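Local coordinates for dual specificity protein phosphatase 8 (Homo sapiens, PDB 4JMK) that probably removes phosphate from phosphotyrosine, phosphoserine and phosphothreonine residues of proteins, and so restrains mitogen-activated protein kinases, at residues P8-G13 with E72-A77; S30-A35 with D43-S48; E61-W66 with S95-I100; A101-T106 with R116-R121. The protein carries 1 engineered substitution. All coordinates share one frame; numbering follows the deposited sequence.

Interaction 1 of 4, residues P8-G13 with E72-A77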
loop_
_atom_site.group_PDB
_atom_site.type_symbol
_atom_site.label_atom_id
_atom_site.label_comp_id
_atom_site.label_asym_id
_atom_site.label_seq_id
_atom_site.Cartn_x
_atom_site.Cartn_y
_atom_site.Cartn_z
ATOM N N PRO A 8 6.386 -11.228 -2.126
ATOM C CA PRO A 8 7.711 -11.373 -1.507
ATOM C C PRO A 8 8.372 -10.034 -1.163
ATOM O O PRO A 8 9.140 -9.973 -0.201
ATOM C CB PRO A 8 8.523 -12.128 -2.580
ATOM C CG PRO A 8 7.518 -12.939 -3.302
ATOM C CD PRO A 8 6.254 -12.064 -3.337
ATOM N N HIS A 9 8.068 -8.974 -1.908
ATOM C CA HIS A 9 8.675 -7.677 -1.619
ATOM C C HIS A 9 7.708 -6.741 -0.901
ATOM O O HIS A 9 8.055 -5.612 -0.598
ATOM C CB HIS A 9 9.184 -7.013 -2.900
ATOM C CG HIS A 9 8.119 -6.778 -3.932
ATOM N ND1 HIS A 9 7.450 -7.811 -4.560
ATOM C CD2 HIS A 9 7.622 -5.632 -4.458
ATOM C CE1 HIS A 9 6.583 -7.306 -5.421
ATOM N NE2 HIS A 9 6.670 -5.988 -5.384
ATOM N N LEU A 10 6.490 -7.197 -0.630
ATOM C CA LEU A 10 5.473 -6.265 -0.109
ATOM C C LEU A 10 4.753 -6.784 1.137
ATOM O O LEU A 10 4.051 -7.819 1.089
ATOM C CB LEU A 10 4.451 -5.945 -1.221
ATOM C CG LEU A 10 3.268 -5.055 -0.820
ATOM C CD1 LEU A 10 3.760 -3.659 -0.480
ATOM C CD2 LEU A 10 2.262 -5.004 -1.960
ATOM N N TYR A 11 4.931 -6.052 2.239
ATOM C CA TYR A 11 4.273 -6.326 3.515
ATOM C C TYR A 11 3.227 -5.273 3.831
ATOM O O TYR A 11 3.349 -4.116 3.406
ATOM C CB TYR A 11 5.297 -6.313 4.654
ATOM C CG TYR A 11 6.257 -7.472 4.614
ATOM C CD1 TYR A 11 7.337 -7.464 3.748
ATOM C CD2 TYR A 11 6.095 -8.563 5.467
ATOM C CE1 TYR A 11 8.225 -8.523 3.706
ATOM C CE2 TYR A 11 6.983 -9.623 5.437
ATOM C CZ TYR A 11 8.048 -9.594 4.552
ATOM O OH TYR A 11 8.941 -10.644 4.503
ATOM N N LEU A 12 2.216 -5.673 4.609
ATOM C CA LEU A 12 1.153 -4.772 5.046
ATOM C C LEU A 12 1.031 -4.887 6.573
ATOM O O LEU A 12 0.938 -5.992 7.106
ATOM C CB LEU A 12 -0.162 -5.175 4.352
ATOM C CG LEU A 12 -1.432 -4.362 4.570
ATOM C CD1 LEU A 12 -1.162 -2.904 4.246
ATOM C CD2 LEU A 12 -2.565 -4.919 3.697
ATOM N N GLY A 13 1.063 -3.767 7.284
ATOM C CA GLY A 13 1.061 -3.847 8.737
ATOM C C GLY A 13 0.580 -2.597 9.437
ATOM O O GLY A 13 0.028 -1.692 8.800
ATOM N N GLU A 72 5.008 3.456 -7.537
ATOM C CA GLU A 72 6.390 3.718 -7.946
ATOM C C GLU A 72 7.392 3.440 -6.802
ATOM O O GLU A 72 8.441 2.816 -7.010
ATOM C CB GLU A 72 6.497 5.177 -8.416
ATOM C CG GLU A 72 7.885 5.633 -8.834
ATOM C CD GLU A 72 7.986 7.155 -8.976
ATOM O OE1 GLU A 72 8.108 7.644 -10.120
ATOM O OE2 GLU A 72 7.954 7.863 -7.943
ATOM N N PHE A 73 7.060 3.899 -5.598
ATOM C CA PHE A 73 7.900 3.665 -4.424
ATOM C C PHE A 73 8.069 2.170 -4.155
ATOM O O PHE A 73 9.187 1.691 -3.894
ATOM C CB PHE A 73 7.286 4.360 -3.201
ATOM C CG PHE A 73 8.112 4.232 -1.933
ATOM C CD1 PHE A 73 9.297 4.953 -1.774
ATOM C CD2 PHE A 73 7.692 3.404 -0.900
ATOM C CE1 PHE A 73 10.054 4.840 -0.602
ATOM C CE2 PHE A 73 8.439 3.277 0.272
ATOM C CZ PHE A 73 9.628 4.008 0.426
ATOM N N ILE A 74 6.961 1.434 -4.189
ATOM C CA ILE A 74 7.012 -0.009 -3.956
ATOM C C ILE A 74 7.865 -0.677 -5.027
ATOM O O ILE A 74 8.662 -1.575 -4.717
ATOM C CB ILE A 74 5.592 -0.637 -3.906
ATOM C CG1 ILE A 74 4.842 -0.137 -2.658
ATOM C CG2 ILE A 74 5.661 -2.183 -3.933
ATOM C CD1 ILE A 74 3.344 -0.386 -2.710
ATOM N N ASP A 75 7.735 -0.231 -6.276
ATOM C CA ASP A 75 8.583 -0.784 -7.340
ATOM C C ASP A 75 10.064 -0.391 -7.216
ATOM O O ASP A 75 10.944 -1.115 -7.697
ATOM C CB ASP A 75 8.020 -0.428 -8.718
ATOM C CG ASP A 75 6.787 -1.247 -9.061
ATOM O OD1 ASP A 75 6.727 -2.427 -8.638
ATOM O OD2 ASP A 75 5.885 -0.720 -9.750
ATOM N N LYS A 76 10.356 0.742 -6.580
ATOM C CA LYS A 76 11.762 1.079 -6.339
ATOM C C LYS A 76 12.397 0.049 -5.408
ATOM O O LYS A 76 13.541 -0.364 -5.616
ATOM C CB LYS A 76 11.919 2.474 -5.742
ATOM C CG LYS A 76 11.638 3.603 -6.705
ATOM C CD LYS A 76 11.980 4.945 -6.042
ATOM C CE LYS A 76 11.565 6.140 -6.889
ATOM N NZ LYS A 76 11.764 7.439 -6.151
ATOM N N ALA A 77 11.654 -0.365 -4.383
ATOM C CA ALA A 77 12.110 -1.431 -3.490
ATOM C C ALA A 77 12.301 -2.740 -4.258
ATOM O O ALA A 77 13.339 -3.402 -4.135
ATOM C CB ALA A 77 11.128 -1.621 -2.322
#
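His-9, just ahead of strand 10-13, and Leu-10, at its start, meet Ile-74 of helix 67-79 in a small apolar contact. Both elements belong to the alpha/beta core of the dual-specificity phosphatase catalytic domain, in which helices pack on a central mixed sheet. The backbones keep their distance, with Leu-10 CA and Ile-74 CA 7.5 Å apart, so side chains span the gap and together bury 175 Å².

Ile-74 reaches across with both branches. Its CG2 methyl approaches the His-9 imidazole obliquely, Ile-74 CG2 lying 4.0 Å from His-9 CD2, and the two side chains cross at about a right angle. The longer branch ends with Ile-74 CD1 4.0 Å from Leu-10 CD1, a methyl-to-methyl contact. With Ile-74 CG1 anti to its carbonyl carbon (chi1 -67°) and CG2 anti to the backbone N, CG2 is aimed at His-9 and the longer branch at Leu-10. His-9 CG sits between its own backbone N and carbonyl carbon (chi1 59°), and the ring reaches Ile-74 CG2 through its CD2 and NE2 side.

Leu-10 also touches Val-84 and Val-86 of the adjacent strand 83-87, while Tyr-102 of helix 94-107 packs on both Leu-10 and Ile-74, so that helix also packs on this contact. The polar side of the imidazole is engaged too: NE2 is hydrogen-bonded to the hydroxyl of Tyr-102, which is likewise bonded to Asp-75 OD1. The hydroxyl thereby bridges two groups that do not touch directly, His-9 NE2 lying 4.8 Å from Asp-75 OD1.

Interaction 2 of 4, residues S30-A35 with D43-S48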
loop_
_atom_site.group_PDB
_atom_site.type_symbol
_atom_site.label_atom_id
_atom_site.label_comp_id
_atom_site.label_asym_id
_atom_site.label_seq_id
_atom_site.Cartn_x
_atom_site.Cartn_y
_atom_site.Cartn_z
ATOM N N SER A 30 13.605 -2.697 5.033
ATOM C CA SER A 30 14.375 -1.450 5.019
ATOM C C SER A 30 13.626 -0.274 4.385
ATOM O O SER A 30 14.023 0.876 4.567
ATOM C CB SER A 30 15.733 -1.653 4.322
ATOM O OG SER A 30 15.593 -1.859 2.913
ATOM N N TYR A 31 12.544 -0.561 3.656
ATOM C CA TYR A 31 11.701 0.483 3.057
ATOM C C TYR A 31 10.358 0.577 3.776
ATOM O O TYR A 31 9.767 -0.452 4.127
ATOM C CB TYR A 31 11.393 0.145 1.596
ATOM C CG TYR A 31 12.487 0.474 0.608
ATOM C CD1 TYR A 31 13.639 -0.292 0.534
ATOM C CD2 TYR A 31 12.341 1.529 -0.278
ATOM C CE1 TYR A 31 14.622 -0.006 -0.391
ATOM C CE2 TYR A 31 13.317 1.825 -1.204
ATOM C CZ TYR A 31 14.452 1.057 -1.254
ATOM O OH TYR A 31 15.426 1.351 -2.176
ATOM N N VAL A 32 9.867 1.800 3.944
ATOM C CA VAL A 32 8.590 2.052 4.627
ATOM C C VAL A 32 7.725 3.058 3.875
ATOM O O VAL A 32 8.167 4.182 3.570
ATOM C CB VAL A 32 8.795 2.587 6.058
ATOM C CG1 VAL A 32 7.430 3.026 6.673
ATOM C CG2 VAL A 32 9.455 1.522 6.940
ATOM N N LEU A 33 6.492 2.649 3.581
ATOM C CA LEU A 33 5.476 3.542 3.034
ATOM C C LEU A 33 4.436 3.769 4.123
ATOM O O LEU A 33 3.706 2.852 4.500
ATOM C CB LEU A 33 4.826 2.923 1.788
ATOM C CG LEU A 33 3.846 3.778 0.989
ATOM C CD1 LEU A 33 4.420 5.106 0.678
ATOM C CD2 LEU A 33 3.465 3.060 -0.321
ATOM N N ASN A 34 4.392 4.994 4.628
ATOM C CA ASN A 34 3.604 5.363 5.799
ATOM C C ASN A 34 2.395 6.151 5.328
ATOM O O ASN A 34 2.528 7.313 4.912
ATOM C CB ASN A 34 4.498 6.229 6.690
ATOM C CG ASN A 34 3.811 6.714 7.951
ATOM O OD1 ASN A 34 2.588 6.834 8.017
ATOM N ND2 ASN A 34 4.616 7.050 8.951
ATOM N N ALA A 35 1.221 5.523 5.381
ATOM C CA ALA A 35 -0.003 6.153 4.890
ATOM C C ALA A 35 -0.761 6.745 6.061
ATOM O O ALA A 35 -1.733 6.157 6.537
ATOM C CB ALA A 35 -0.869 5.134 4.158
ATOM N N ASP A 43 12.965 5.569 13.810
ATOM C CA ASP A 43 14.285 6.194 13.812
ATOM C C ASP A 43 15.294 5.383 13.021
ATOM O O ASP A 43 16.261 5.933 12.469
ATOM C CB ASP A 43 14.784 6.361 15.248
ATOM C CG ASP A 43 14.166 7.554 15.934
ATOM O OD1 ASP A 43 14.802 8.112 16.859
ATOM O OD2 ASP A 43 13.044 7.936 15.540
ATOM N N PHE A 44 15.064 4.072 12.970
ATOM C CA PHE A 44 16.003 3.141 12.351
ATOM C C PHE A 44 15.842 2.988 10.837
ATOM O O PHE A 44 16.551 2.185 10.212
ATOM C CB PHE A 44 15.941 1.770 13.047
ATOM C CG PHE A 44 14.553 1.175 13.116
ATOM C CD1 PHE A 44 14.034 0.450 12.045
ATOM C CD2 PHE A 44 13.781 1.323 14.258
ATOM C CE1 PHE A 44 12.762 -0.113 12.108
ATOM C CE2 PHE A 44 12.511 0.767 14.332
ATOM C CZ PHE A 44 12.002 0.047 13.259
ATOM N N ILE A 45 14.928 3.764 10.251
ATOM C CA ILE A 45 14.692 3.745 8.805
ATOM C C ILE A 45 15.327 4.970 8.133
ATOM O O ILE A 45 15.183 6.092 8.627
ATOM C CB ILE A 45 13.166 3.729 8.481
ATOM C CG1 ILE A 45 12.513 2.426 8.967
ATOM C CG2 ILE A 45 12.932 3.916 6.995
ATOM C CD1 ILE A 45 13.110 1.129 8.332
ATOM N N CYS A 46 16.012 4.754 7.004
ATOM C CA CYS A 46 16.663 5.836 6.236
ATOM C C CYS A 46 15.683 6.708 5.483
ATOM O O CYS A 46 14.734 6.205 4.874
ATOM C CB CYS A 46 17.628 5.240 5.206
ATOM S SG CYS A 46 18.956 4.315 5.954
ATOM N N GLU A 47 15.929 8.014 5.480
ATOM C CA GLU A 47 15.036 8.947 4.795
ATOM C C GLU A 47 14.827 8.587 3.326
ATOM O O GLU A 47 13.714 8.695 2.798
ATOM C CB GLU A 47 15.552 10.382 4.920
ATOM C CG GLU A 47 14.550 11.427 4.440
ATOM C CD GLU A 47 13.270 11.440 5.273
ATOM O OE1 GLU A 47 12.178 11.631 4.690
ATOM O OE2 GLU A 47 13.356 11.272 6.513
ATOM N N SER A 48 15.888 8.135 2.663
ATOM C CA SER A 48 15.782 7.813 1.240
ATOM C C SER A 48 14.958 6.541 0.987
ATOM O O SER A 48 14.604 6.246 -0.150
ATOM C CB SER A 48 17.172 7.655 0.613
ATOM O OG SER A 48 17.857 6.547 1.166
HETATM O O HOH W 1 16.156 1.999 5.983
#
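Ser-30 meets Ile-45 through its backbone, with Ser-30 O 3.9 Å from the Ile-45 CD1 methyl. Ser-30 O also accepts a hydrogen bond from a water at 2.8 Å, and that water accepts one from Cys-46 N at 2.9 Å. A single solvent molecule therefore joins two backbones whose nearest CA atoms, those of Ser-30 and Ile-45, are 6.4 Å apart.

Tyr-31 turns its CB away from the loop, whereas Val-32 turns toward it. Val-32 CG2 lies 3.8 Å from Ile-45 CG1 and about as near to Ile-45 CD1, the side chains crossing roughly at right angles. The methyl faces the loop because Val-32 CG1 is trans to the backbone N (chi1 172°), leaving CG2 beside that nitrogen.

The loop belongs to the connection between strands 29-34 and 50-52, parallel neighbours in the mixed sheet of the phosphatase domain; this connection carries no alpha-helix, and Ile-45 supplies its apolar contact with the strand. Met-24 of helix 21-26 touches both Val-32 and Ile-45. Replacing Ile-45 by an alanine would probably leave Val-32 CG2 without its loop partner and open a gap beside Met-24.

Farther along the strand, Asn-34 OD1 is hydrogen-bonded to Ser-36 OG and Asn-34 ND2 to Cys-39 O, both in the connection that leads to Ile-45.

Interaction 3 of 4, residues E61-W66 with S95-I100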
loop_
_atom_site.group_PDB
_atom_site.type_symbol
_atom_site.label_atom_id
_atom_site.label_comp_id
_atom_site.label_asym_id
_atom_site.label_seq_id
_atom_site.Cartn_x
_atom_site.Cartn_y
_atom_site.Cartn_z
ATOM N N GLU A 61 -11.476 11.904 2.863
ATOM C CA GLU A 61 -10.069 11.993 2.514
ATOM C C GLU A 61 -9.837 11.431 1.119
ATOM O O GLU A 61 -10.551 10.546 0.635
ATOM C CB GLU A 61 -9.193 11.271 3.539
ATOM C CG GLU A 61 -7.701 11.369 3.275
ATOM C CD GLU A 61 -7.135 12.749 3.551
ATOM O OE1 GLU A 61 -6.696 12.982 4.693
ATOM O OE2 GLU A 61 -7.117 13.598 2.633
ATOM N N LYS A 62 -8.810 11.951 0.473
ATOM C CA LYS A 62 -8.602 11.668 -0.921
ATOM C C LYS A 62 -7.235 10.970 -1.147
ATOM O O LYS A 62 -6.163 11.524 -0.846
ATOM C CB LYS A 62 -8.782 12.988 -1.668
ATOM C CG LYS A 62 -9.248 12.872 -3.093
ATOM C CD LYS A 62 -8.478 13.893 -3.927
ATOM C CE LYS A 62 -7.024 13.963 -3.448
ATOM N NZ LYS A 62 -6.397 12.615 -3.213
ATOM N N LEU A 63 -7.278 9.738 -1.643
ATOM C CA LEU A 63 -6.095 8.884 -1.751
ATOM C C LEU A 63 -5.663 8.769 -3.223
ATOM O O LEU A 63 -4.515 8.436 -3.520
ATOM C CB LEU A 63 -6.445 7.495 -1.195
ATOM C CG LEU A 63 -5.495 6.301 -1.316
ATOM C CD1 LEU A 63 -4.107 6.636 -0.803
ATOM C CD2 LEU A 63 -6.060 5.092 -0.567
ATOM N N LEU A 64 -6.588 9.044 -4.139
ATOM C CA LEU A 64 -6.392 8.786 -5.581
ATOM C C LEU A 64 -5.067 9.209 -6.271
ATOM O O LEU A 64 -4.414 8.360 -6.922
ATOM C CB LEU A 64 -7.587 9.294 -6.398
ATOM C CG LEU A 64 -8.502 8.251 -7.022
ATOM C CD1 LEU A 64 -9.670 8.941 -7.720
ATOM C CD2 LEU A 64 -7.725 7.384 -8.001
ATOM N N PRO A 65 -4.659 10.497 -6.139
ATOM C CA PRO A 65 -3.445 11.029 -6.752
ATOM C C PRO A 65 -2.201 10.634 -6.028
ATOM O O PRO A 65 -1.147 11.094 -6.438
ATOM C CB PRO A 65 -3.593 12.536 -6.572
ATOM C CG PRO A 65 -4.326 12.636 -5.323
ATOM C CD PRO A 65 -5.364 11.575 -5.466
ATOM N N TRP A 66 -2.297 9.850 -4.958
ATOM C CA TRP A 66 -1.098 9.337 -4.295
ATOM C C TRP A 66 -0.804 7.925 -4.745
ATOM O O TRP A 66 0.257 7.397 -4.443
ATOM C CB TRP A 66 -1.291 9.330 -2.776
ATOM C CG TRP A 66 -1.283 10.694 -2.170
ATOM C CD1 TRP A 66 -2.354 11.387 -1.678
ATOM C CD2 TRP A 66 -0.137 11.531 -1.972
ATOM N NE1 TRP A 66 -1.944 12.611 -1.195
ATOM C CE2 TRP A 66 -0.587 12.724 -1.365
ATOM C CE3 TRP A 66 1.226 11.391 -2.253
ATOM C CZ2 TRP A 66 0.284 13.767 -1.027
ATOM C CZ3 TRP A 66 2.084 12.427 -1.924
ATOM C CH2 TRP A 66 1.610 13.598 -1.317
ATOM N N SER A 95 -3.533 1.939 4.442
ATOM C CA SER A 95 -2.474 1.106 3.897
ATOM C C SER A 95 -3.029 -0.062 3.083
ATOM O O SER A 95 -2.496 -0.408 2.022
ATOM C CB SER A 95 -1.598 0.593 5.038
ATOM O OG SER A 95 -2.393 -0.071 6.005
ATOM N N ALA A 96 -4.113 -0.669 3.561
ATOM C CA ALA A 96 -4.691 -1.809 2.852
ATOM C C ALA A 96 -5.099 -1.396 1.436
ATOM O O ALA A 96 -4.872 -2.129 0.467
ATOM C CB ALA A 96 -5.896 -2.348 3.628
ATOM N N THR A 97 -5.693 -0.214 1.313
ATOM C CA THR A 97 -6.130 0.251 -0.010
ATOM C C THR A 97 -4.940 0.438 -0.959
ATOM O O THR A 97 -5.008 0.086 -2.138
ATOM C CB THR A 97 -6.974 1.538 0.106
ATOM O OG1 THR A 97 -8.092 1.287 0.973
ATOM C CG2 THR A 97 -7.504 1.953 -1.268
ATOM N N ILE A 98 -3.835 0.961 -0.448
ATOM C CA ILE A 98 -2.639 1.099 -1.287
ATOM C C ILE A 98 -2.135 -0.253 -1.791
ATOM O O ILE A 98 -1.838 -0.403 -2.986
ATOM C CB ILE A 98 -1.537 1.891 -0.563
ATOM C CG1 ILE A 98 -1.977 3.352 -0.443
ATOM C CG2 ILE A 98 -0.178 1.792 -1.313
ATOM C CD1 ILE A 98 -1.103 4.211 0.485
ATOM N N ALA A 99 -2.068 -1.243 -0.898
ATOM C CA ALA A 99 -1.663 -2.598 -1.286
ATOM C C ALA A 99 -2.576 -3.162 -2.366
ATOM O O ALA A 99 -2.103 -3.807 -3.319
ATOM C CB ALA A 99 -1.658 -3.517 -0.075
ATOM N N ILE A 100 -3.879 -2.936 -2.214
ATOM C CA ILE A 100 -4.848 -3.432 -3.207
ATOM C C ILE A 100 -4.601 -2.778 -4.554
ATOM O O ILE A 100 -4.561 -3.464 -5.573
ATOM C CB ILE A 100 -6.320 -3.219 -2.756
ATOM C CG1 ILE A 100 -6.591 -4.062 -1.508
ATOM C CG2 ILE A 100 -7.293 -3.632 -3.871
ATOM C CD1 ILE A 100 -7.828 -3.647 -0.712
#
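Helix 94-107, which follows the phosphate-binding loop of the protein-tyrosine phosphatase family, receives Leu-63 against its Thr-97 and Ile-98. Leu-63 comes from the connection between strand 50-52 and helix 67-79, and is the one residue of 61-66 to make close contact with 95-100.

The two leucine methyls divide the work. Leu-63 CD2 lies 3.5 Å from Thr-97 CG2, while Leu-63 CD1 lies 3.9 Å from Ile-98 CG1. With Leu-63 CG trans to the backbone N (chi1 172°), the fork points into the helix and engages neighbouring residues on it. Thr-97 offers its methyl because its hydroxyl is turned back along the helix, where OG1 is hydrogen-bonded to Ser-93 O. An alanine in place of Leu-63 would probably open a gap beside Thr-97 CG2 and Ile-98 CG1, leaving both without their partner in the loop.

Just before Leu-63, Lys-62 N donates to Glu-61 OE2 (3.2 Å, N-H...O angle 160°), using the carboxylate's anti lone pair.

Earlier on the same helix, Ser-95 OG is hydrogen-bonded to Ser-88 OG, an engineered residue at the predicted phosphocysteine position. Helix 129-148 also takes part: Gln-134 OE1 is bonded to Leu-63 N, and Phe-131 and Leu-135 pack on Thr-97. Leu-63 thus sits where the loop, helix 94-107 and helix 129-148 converge, with Ile-55 touching it from the preceding loop.

Interaction 4 of 4, residues A101-T106 with R116-R121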
loop_
_atom_site.group_PDB
_atom_site.type_symbol
_atom_site.label_atom_id
_atom_site.label_comp_id
_atom_site.label_asym_id
_atom_site.label_seq_id
_atom_site.Cartn_x
_atom_site.Cartn_y
_atom_site.Cartn_z
ATOM N N ALA A 101 -4.428 -1.458 -4.570
ATOM C CA ALA A 101 -4.136 -0.760 -5.826
ATOM C C ALA A 101 -2.849 -1.275 -6.482
ATOM O O ALA A 101 -2.764 -1.382 -7.708
ATOM C CB ALA A 101 -4.057 0.751 -5.592
ATOM N N TYR A 102 -1.836 -1.581 -5.675
ATOM C CA TYR A 102 -0.581 -2.069 -6.233
ATOM C C TYR A 102 -0.786 -3.381 -6.988
ATOM O O TYR A 102 -0.227 -3.589 -8.072
ATOM C CB TYR A 102 0.475 -2.259 -5.135
ATOM C CG TYR A 102 1.770 -2.784 -5.702
ATOM C CD1 TYR A 102 2.695 -1.922 -6.283
ATOM C CD2 TYR A 102 2.058 -4.143 -5.689
ATOM C CE1 TYR A 102 3.883 -2.412 -6.833
ATOM C CE2 TYR A 102 3.240 -4.636 -6.230
ATOM C CZ TYR A 102 4.140 -3.762 -6.795
ATOM O OH TYR A 102 5.308 -4.247 -7.334
ATOM N N ILE A 103 -1.580 -4.272 -6.410
ATOM C CA ILE A 103 -1.844 -5.557 -7.044
ATOM C C ILE A 103 -2.669 -5.367 -8.298
ATOM O O ILE A 103 -2.414 -6.010 -9.323
ATOM C CB ILE A 103 -2.523 -6.518 -6.061
ATOM C CG1 ILE A 103 -1.514 -6.898 -4.978
ATOM C CG2 ILE A 103 -3.008 -7.774 -6.747
ATOM C CD1 ILE A 103 -2.149 -7.520 -3.805
ATOM N N MET A 104 -3.642 -4.463 -8.230
ATOM C CA MET A 104 -4.454 -4.150 -9.410
ATOM C C MET A 104 -3.605 -3.729 -10.608
ATOM O O MET A 104 -3.733 -4.267 -11.704
ATOM C CB MET A 104 -5.399 -2.999 -9.091
ATOM C CG MET A 104 -6.601 -3.374 -8.282
ATOM S SD MET A 104 -7.529 -1.905 -7.791
ATOM C CE MET A 104 -8.120 -1.419 -9.396
ATOM N N LYS A 105 -2.748 -2.744 -10.394
ATOM C CA LYS A 105 -1.937 -2.207 -11.467
ATOM C C LYS A 105 -0.891 -3.209 -11.935
ATOM O O LYS A 105 -0.668 -3.349 -13.132
ATOM C CB LYS A 105 -1.262 -0.918 -11.014
ATOM C CG LYS A 105 -0.539 -0.172 -12.136
ATOM C CD LYS A 105 -0.014 1.170 -11.639
ATOM C CE LYS A 105 0.799 1.876 -12.690
ATOM N NZ LYS A 105 0.084 1.879 -13.971
ATOM N N THR A 106 -0.247 -3.904 -10.997
ATOM C CA THR A 106 0.857 -4.794 -11.352
ATOM C C THR A 106 0.372 -6.004 -12.135
ATOM O O THR A 106 0.991 -6.407 -13.120
ATOM C CB THR A 106 1.591 -5.280 -10.097
ATOM O OG1 THR A 106 2.176 -4.153 -9.431
ATOM C CG2 THR A 106 2.678 -6.277 -10.460
ATOM N N ARG A 116 -9.957 -9.079 -2.860
ATOM C CA ARG A 116 -10.025 -10.432 -2.313
ATOM C C ARG A 116 -8.617 -11.009 -2.065
ATOM O O ARG A 116 -8.398 -11.722 -1.078
ATOM C CB ARG A 116 -10.829 -11.335 -3.261
ATOM C CG ARG A 116 -11.178 -12.713 -2.715
ATOM C CD ARG A 116 -11.937 -13.514 -3.773
ATOM N NE ARG A 116 -11.181 -13.573 -5.023
ATOM C CZ ARG A 116 -11.659 -14.019 -6.181
ATOM N NH1 ARG A 116 -12.909 -14.455 -6.266
ATOM N NH2 ARG A 116 -10.881 -14.028 -7.257
ATOM N N PHE A 117 -7.669 -10.703 -2.954
ATOM C CA PHE A 117 -6.288 -11.186 -2.802
ATOM C C PHE A 117 -5.681 -10.697 -1.480
ATOM O O PHE A 117 -5.064 -11.472 -0.729
ATOM C CB PHE A 117 -5.427 -10.731 -3.989
ATOM C CG PHE A 117 -4.014 -11.281 -3.982
ATOM C CD1 PHE A 117 -3.664 -12.349 -4.807
ATOM C CD2 PHE A 117 -3.036 -10.717 -3.182
ATOM C CE1 PHE A 117 -2.364 -12.842 -4.818
ATOM C CE2 PHE A 117 -1.728 -11.201 -3.182
ATOM C CZ PHE A 117 -1.390 -12.266 -3.990
ATOM N N VAL A 118 -5.852 -9.412 -1.189
ATOM C CA VAL A 118 -5.281 -8.861 0.030
ATOM C C VAL A 118 -6.076 -9.323 1.237
ATOM O O VAL A 118 -5.507 -9.672 2.281
ATOM C CB VAL A 118 -5.225 -7.340 -0.026
ATOM C CG1 VAL A 118 -4.653 -6.772 1.292
ATOM C CG2 VAL A 118 -4.365 -6.919 -1.217
ATOM N N LYS A 119 -7.395 -9.342 1.080
ATOM C CA LYS A 119 -8.299 -9.748 2.161
ATOM C C LYS A 119 -8.051 -11.195 2.603
ATOM O O LYS A 119 -8.093 -11.507 3.796
ATOM C CB LYS A 119 -9.748 -9.563 1.698
ATOM C CG LYS A 119 -10.806 -10.040 2.675
ATOM C CD LYS A 119 -11.048 -9.024 3.766
ATOM C CE LYS A 119 -12.291 -9.380 4.589
ATOM N NZ LYS A 119 -12.342 -8.521 5.792
ATOM N N ASP A 120 -7.793 -12.082 1.642
ATOM C CA ASP A 120 -7.464 -13.473 1.961
ATOM C C ASP A 120 -6.221 -13.607 2.842
ATOM O O ASP A 120 -6.146 -14.504 3.671
ATOM C CB ASP A 120 -7.243 -14.293 0.684
ATOM C CG ASP A 120 -8.525 -14.603 -0.044
ATOM O OD1 ASP A 120 -8.444 -14.949 -1.242
ATOM O OD2 ASP A 120 -9.615 -14.493 0.564
ATOM N N ARG A 121 -5.247 -12.724 2.648
ATOM C CA ARG A 121 -3.968 -12.832 3.347
ATOM C C ARG A 121 -3.964 -12.042 4.657
ATOM O O ARG A 121 -3.271 -12.398 5.609
ATOM C CB ARG A 121 -2.817 -12.411 2.417
ATOM C CG ARG A 121 -2.551 -13.443 1.300
ATOM C CD ARG A 121 -1.956 -12.841 0.033
ATOM N NE ARG A 121 -1.720 -13.887 -0.967
ATOM C CZ ARG A 121 -2.633 -14.339 -1.823
ATOM N NH1 ARG A 121 -3.867 -13.845 -1.827
ATOM N NH2 ARG A 121 -2.320 -15.302 -2.682
#
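Apolar contact comes from one methyl, Ile-103 CD1, which reaches both Phe-117 and Val-118. Ile-103 CD1 lies 3.4 Å from Phe-117 CD2 and 3.8 Å from Phe-117 CE2, meeting that side of the ring obliquely. The distance from Ile-103 CD1 to Val-118 CG2, 3.5 Å, is tighter than usual carbon packing. Ile-103 CG1 is set opposite its carbonyl carbon (chi1 -69°) and the chain then extends fully (chi2 165°), which carries CD1 far enough to bridge helices whose nearest CA atoms, those of Ile-103 and Phe-117, stand 8.3 Å apart.

These are the consecutive helices 94-107 and 111-121 of the phosphatase domain, joined by a short turn, so the methyl contact links two helices that are neighbours in sequence. Strand 4-7 packs on the same side chains: Ile-6 touches both Ile-103 and Phe-117, and Leu-7 also packs on Phe-117.

The polar contacts among the two segments are internal to each segment. Arg-121 folds back over Phe-117: Arg-121 NH1 donates to Phe-117 O at 2.9 Å, the acceptor lying close to the guanidinium plane, and the same NH1 stands 3.2 Å above the centre of the Phe-117 ring. The flat groups face one another, which together with this bond probably limits how the guanidinium can turn. On the other helix Tyr-102 O accepts from two donors of Thr-106, its N and its OG1, the latter at 2.8 Å, which arrive from opposite faces of the carbonyl plane. Thr-106 OG1 also rests over the Tyr-102 ring, toward its rim.

How the interactions relate
From the N terminus, interaction 1 closes a long loop by joining 8-13 to 72-77. Interaction 2 nests inside it as a short loop between strand 29-34 and the connection to strand 50-52; the two touch where Phe-73 and Ala-77 pack on Tyr-31. Interaction 3 crosses interaction 1, since 61-66 lies within that loop and 95-100 beyond it. Interaction 4 follows both in series, and closes a short loop between consecutive helices. Interactions 3 and 4 share helix 94-107, with Ile-100 packing on Val-118, while Tyr-102 connects interaction 4 to interaction 1. Together they tie helices 67-79, 94-107 and 111-121 to the central sheet and its connections.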